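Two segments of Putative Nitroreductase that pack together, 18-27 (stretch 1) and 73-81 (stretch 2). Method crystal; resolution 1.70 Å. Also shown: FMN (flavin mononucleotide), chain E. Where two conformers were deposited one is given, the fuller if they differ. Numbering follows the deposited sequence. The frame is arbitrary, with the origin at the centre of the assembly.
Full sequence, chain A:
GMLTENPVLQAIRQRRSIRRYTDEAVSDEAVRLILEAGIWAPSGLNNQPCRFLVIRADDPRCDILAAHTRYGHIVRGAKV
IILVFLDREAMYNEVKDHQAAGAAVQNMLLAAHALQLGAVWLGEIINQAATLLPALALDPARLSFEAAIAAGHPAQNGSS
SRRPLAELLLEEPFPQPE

Stretch 1 (18-27) IRRYTDEAVS
Stretch 2 (73-81) HIVRGAKVI

An irregular segment with mostly extended residues, broken at Arg19 and Asp23, lies along a helix end and strand start in a mixed contact (481 Å² buried in total), fastened by one long salt bridge, with FMN contacting Arg19 and Ile74 at one end. Residues 18–27 form no regular structure; 73–77 finish a helix, Ala78 (phi/psi -67/153) leaves it after Ala78 N bonds Ile74 O (3.0 Å), and 80–81 begin a strand. Both stretches advance in the same general sense, with CA–CA register Arg19–Ile74 5.7 Å, Tyr21–Ala78 6.4 Å and Val26–Lys79 6.6 Å. Arg19 (m, t, t, chi4 89°) sets its CD 3.8 Å from CD1 of Ile74 (m, t), while its NE and NH2 donate to FMN O2 (2.7 Å) and N1 (3.0 Å). One water donates to Arg19 O (2.7 Å) and His73 O (3.2 Å), bridging the backbones. The CA-to-CB bond of Tyr21 (chi1 -39°, chi2 -79°) points toward stretch 2: CE2 meets Ala78 CB at 4.0 Å, and OH bonds weakly to Ile18 O (2.8 Å). Lys79 (m, m, t, t) brings NZ to oppositely charged Asp23 OD1, loosely at 3.5 Å; its aliphatic CB supports Val26 (t) CG2 (3.8 Å), whose CG1 meets Val80 CG1 (4.2 Å).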

# COMPACT_ATOMS: atom_id res chain seq x y z
N ILE A 18 15.45 4.09 -3.68
CA ILE A 18 16.81 3.97 -4.19
C ILE A 18 16.70 4.23 -5.68
O ILE A 18 15.92 3.58 -6.37
CB ILE A 18 17.41 2.58 -3.87
CG1 ILE A 18 17.48 2.39 -2.36
CG2 ILE A 18 18.81 2.43 -4.47
CD1 ILE A 18 18.19 3.53 -1.64
N ARG A 19 17.49 5.21 -6.16
CA ARG A 19 17.45 5.69 -7.54
C ARG A 19 18.71 5.48 -8.37
O ARG A 19 18.78 5.92 -9.52
CB ARG A 19 17.09 7.18 -7.49
CG ARG A 19 15.77 7.49 -6.74
CD ARG A 19 15.50 8.99 -6.63
NE ARG A 19 14.14 9.28 -6.13
CZ ARG A 19 13.81 9.41 -4.84
NH1 ARG A 19 14.70 9.21 -3.88
NH2 ARG A 19 12.56 9.65 -4.53
N ARG A 20 19.71 4.83 -7.77
CA ARG A 20 21.02 4.56 -8.40
C ARG A 20 21.38 3.11 -8.13
O ARG A 20 21.25 2.62 -7.00
CB ARG A 20 22.10 5.48 -7.84
CG ARG A 20 21.92 6.94 -8.20
CD ARG A 20 23.06 7.76 -7.60
N TYR A 21 21.86 2.43 -9.16
CA TYR A 21 22.04 0.98 -9.10
C TYR A 21 23.39 0.56 -9.67
O TYR A 21 23.98 1.30 -10.46
CB TYR A 21 20.91 0.28 -9.90
CG TYR A 21 19.56 0.96 -9.70
CD1 TYR A 21 18.80 0.74 -8.54
CD2 TYR A 21 19.10 1.90 -10.61
CE1 TYR A 21 17.59 1.40 -8.34
CE2 TYR A 21 17.88 2.58 -10.42
CZ TYR A 21 17.12 2.32 -9.27
OH TYR A 21 15.93 2.99 -9.08
N THR A 22 23.82 -0.63 -9.30
CA THR A 22 25.07 -1.19 -9.80
C THR A 22 24.77 -1.85 -11.13
O THR A 22 23.62 -1.85 -11.56
CB THR A 22 25.69 -2.23 -8.87
OG1 THR A 22 24.92 -3.44 -8.88
CG2 THR A 22 25.84 -1.68 -7.44
N ASP A 23 25.78 -2.43 -11.79
CA ASP A 23 25.56 -3.11 -13.06
C ASP A 23 25.17 -4.58 -12.83
O ASP A 23 25.02 -5.36 -13.77
CB ASP A 23 26.82 -2.98 -13.95
CG ASP A 23 27.00 -1.54 -14.54
OD1 ASP A 23 26.02 -0.76 -14.66
OD2 ASP A 23 28.16 -1.19 -14.92
N GLU A 24 24.94 -4.97 -11.58
CA GLU A 24 24.63 -6.36 -11.30
C GLU A 24 23.21 -6.73 -11.79
O GLU A 24 22.27 -5.96 -11.61
CB GLU A 24 24.77 -6.63 -9.79
CG GLU A 24 24.63 -8.08 -9.39
CD GLU A 24 24.88 -8.32 -7.90
OE1 GLU A 24 25.45 -7.42 -7.22
OE2 GLU A 24 24.53 -9.44 -7.44
N ALA A 25 23.10 -7.91 -12.40
CA ALA A 25 21.83 -8.41 -12.95
C ALA A 25 20.83 -8.65 -11.83
O ALA A 25 21.23 -8.96 -10.71
CB ALA A 25 22.06 -9.72 -13.71
N VAL A 26 19.54 -8.48 -12.15
CA VAL A 26 18.46 -8.82 -11.23
C VAL A 26 17.86 -10.07 -11.81
O VAL A 26 17.32 -10.06 -12.94
CB VAL A 26 17.39 -7.72 -11.15
CG1 VAL A 26 16.24 -8.16 -10.25
CG2 VAL A 26 17.99 -6.42 -10.63
N SER A 27 17.93 -11.17 -11.06
CA SER A 27 17.44 -12.44 -11.55
C SER A 27 15.96 -12.52 -11.81
O SER A 27 15.15 -11.77 -11.23
CB SER A 27 17.80 -13.56 -10.57
OG SER A 27 17.09 -13.44 -9.36
N HIS A 73 17.00 9.47 -16.03
CA HIS A 73 18.22 8.93 -15.44
C HIS A 73 17.92 7.67 -14.62
O HIS A 73 18.65 6.69 -14.70
CB HIS A 73 18.97 9.97 -14.59
CG HIS A 73 20.28 9.48 -14.06
ND1 HIS A 73 21.35 9.18 -14.88
CD2 HIS A 73 20.69 9.23 -12.79
CE1 HIS A 73 22.36 8.76 -14.14
NE2 HIS A 73 21.99 8.78 -12.87
N ILE A 74 16.83 7.71 -13.85
CA ILE A 74 16.41 6.55 -13.07
C ILE A 74 16.01 5.43 -14.02
O ILE A 74 16.45 4.29 -13.88
CB ILE A 74 15.21 6.91 -12.13
CG1 ILE A 74 15.63 7.96 -11.09
CG2 ILE A 74 14.65 5.62 -11.44
CD1 ILE A 74 14.50 8.49 -10.21
N VAL A 75 15.18 5.76 -15.01
CA VAL A 75 14.71 4.77 -15.98
C VAL A 75 15.87 4.11 -16.71
O VAL A 75 15.90 2.89 -16.83
CB VAL A 75 13.70 5.37 -17.00
CG1 VAL A 75 13.35 4.36 -18.14
CG2 VAL A 75 12.42 5.80 -16.28
N ARG A 76 16.83 4.88 -17.20
CA ARG A 76 17.93 4.27 -17.95
C ARG A 76 18.95 3.54 -17.08
O ARG A 76 19.68 2.68 -17.57
CB ARG A 76 18.64 5.29 -18.82
CG ARG A 76 17.77 5.92 -19.87
CD ARG A 76 18.65 6.78 -20.78
NE ARG A 76 17.87 7.65 -21.64
CZ ARG A 76 17.21 7.26 -22.73
NH1 ARG A 76 17.22 5.99 -23.12
NH2 ARG A 76 16.52 8.15 -23.43
N GLY A 77 18.98 3.87 -15.80
CA GLY A 77 19.93 3.24 -14.86
C GLY A 77 19.43 1.95 -14.22
O GLY A 77 20.22 1.12 -13.78
N ALA A 78 18.11 1.79 -14.18
CA ALA A 78 17.49 0.62 -13.56
C ALA A 78 17.79 -0.65 -14.35
O ALA A 78 18.07 -0.58 -15.55
CB ALA A 78 15.98 0.82 -13.48
N LYS A 79 17.79 -1.79 -13.68
CA LYS A 79 17.99 -3.07 -14.37
C LYS A 79 16.67 -3.70 -14.73
O LYS A 79 16.58 -4.44 -15.73
CB LYS A 79 18.83 -4.04 -13.53
CG LYS A 79 20.20 -3.48 -13.15
CD LYS A 79 20.94 -2.84 -14.34
CE LYS A 79 22.00 -1.89 -13.86
NZ LYS A 79 22.58 -1.07 -14.95
N VAL A 80 15.64 -3.40 -13.94
CA VAL A 80 14.29 -3.86 -14.28
C VAL A 80 13.29 -2.78 -13.85
O VAL A 80 13.49 -2.09 -12.85
CB VAL A 80 13.95 -5.23 -13.62
CG1 VAL A 80 13.97 -5.13 -12.10
CG2 VAL A 80 12.59 -5.78 -14.15
N ILE A 81 12.25 -2.62 -14.66
CA ILE A 81 11.14 -1.72 -14.38
C ILE A 81 9.85 -2.58 -14.43
O ILE A 81 9.66 -3.39 -15.36
CB ILE A 81 11.07 -0.58 -15.41
CG1 ILE A 81 12.31 0.33 -15.23
CG2 ILE A 81 9.81 0.27 -15.20
CD1 ILE A 81 12.53 1.34 -16.31
N1 FMN E . 10.39 9.40 -6.64
C2 FMN E . 10.99 9.89 -7.79
O2 FMN E . 12.20 10.06 -7.84
N3 FMN E . 10.24 10.15 -8.91
C4 FMN E . 8.87 9.97 -8.95
O4 FMN E . 8.29 10.02 -10.05
C4A FMN E . 8.24 9.49 -7.80
N5 FMN E . 6.88 9.30 -7.82
C5A FMN E . 6.23 8.80 -6.69
C6 FMN E . 4.84 8.64 -6.72
C7 FMN E . 4.16 8.13 -5.61
C7M FMN E . 2.66 8.12 -5.59
C8 FMN E . 4.90 7.81 -4.45
C8M FMN E . 4.20 7.23 -3.24
C9 FMN E . 6.28 8.01 -4.41
C9A FMN E . 6.97 8.51 -5.54
N10 FMN E . 8.38 8.71 -5.53
C10 FMN E . 9.01 9.20 -6.66
C1' FMN E . 9.19 8.44 -4.32
C2' FMN E . 9.01 9.51 -3.24
O2' FMN E . 9.72 10.69 -3.59
C3' FMN E . 9.53 8.97 -1.92
O3' FMN E . 8.77 7.83 -1.57
C4' FMN E . 9.41 9.98 -0.78
O4' FMN E . 10.23 11.09 -1.06
C5' FMN E . 9.84 9.39 0.54
O5' FMN E . 11.08 8.73 0.43
P FMN E . 11.36 7.20 0.82
O1P FMN E . 10.64 6.35 -0.22
O2P FMN E . 12.86 6.98 0.82
O3P FMN E . 10.75 7.01 2.18
O HOH W 1 19.70 5.39 -11.97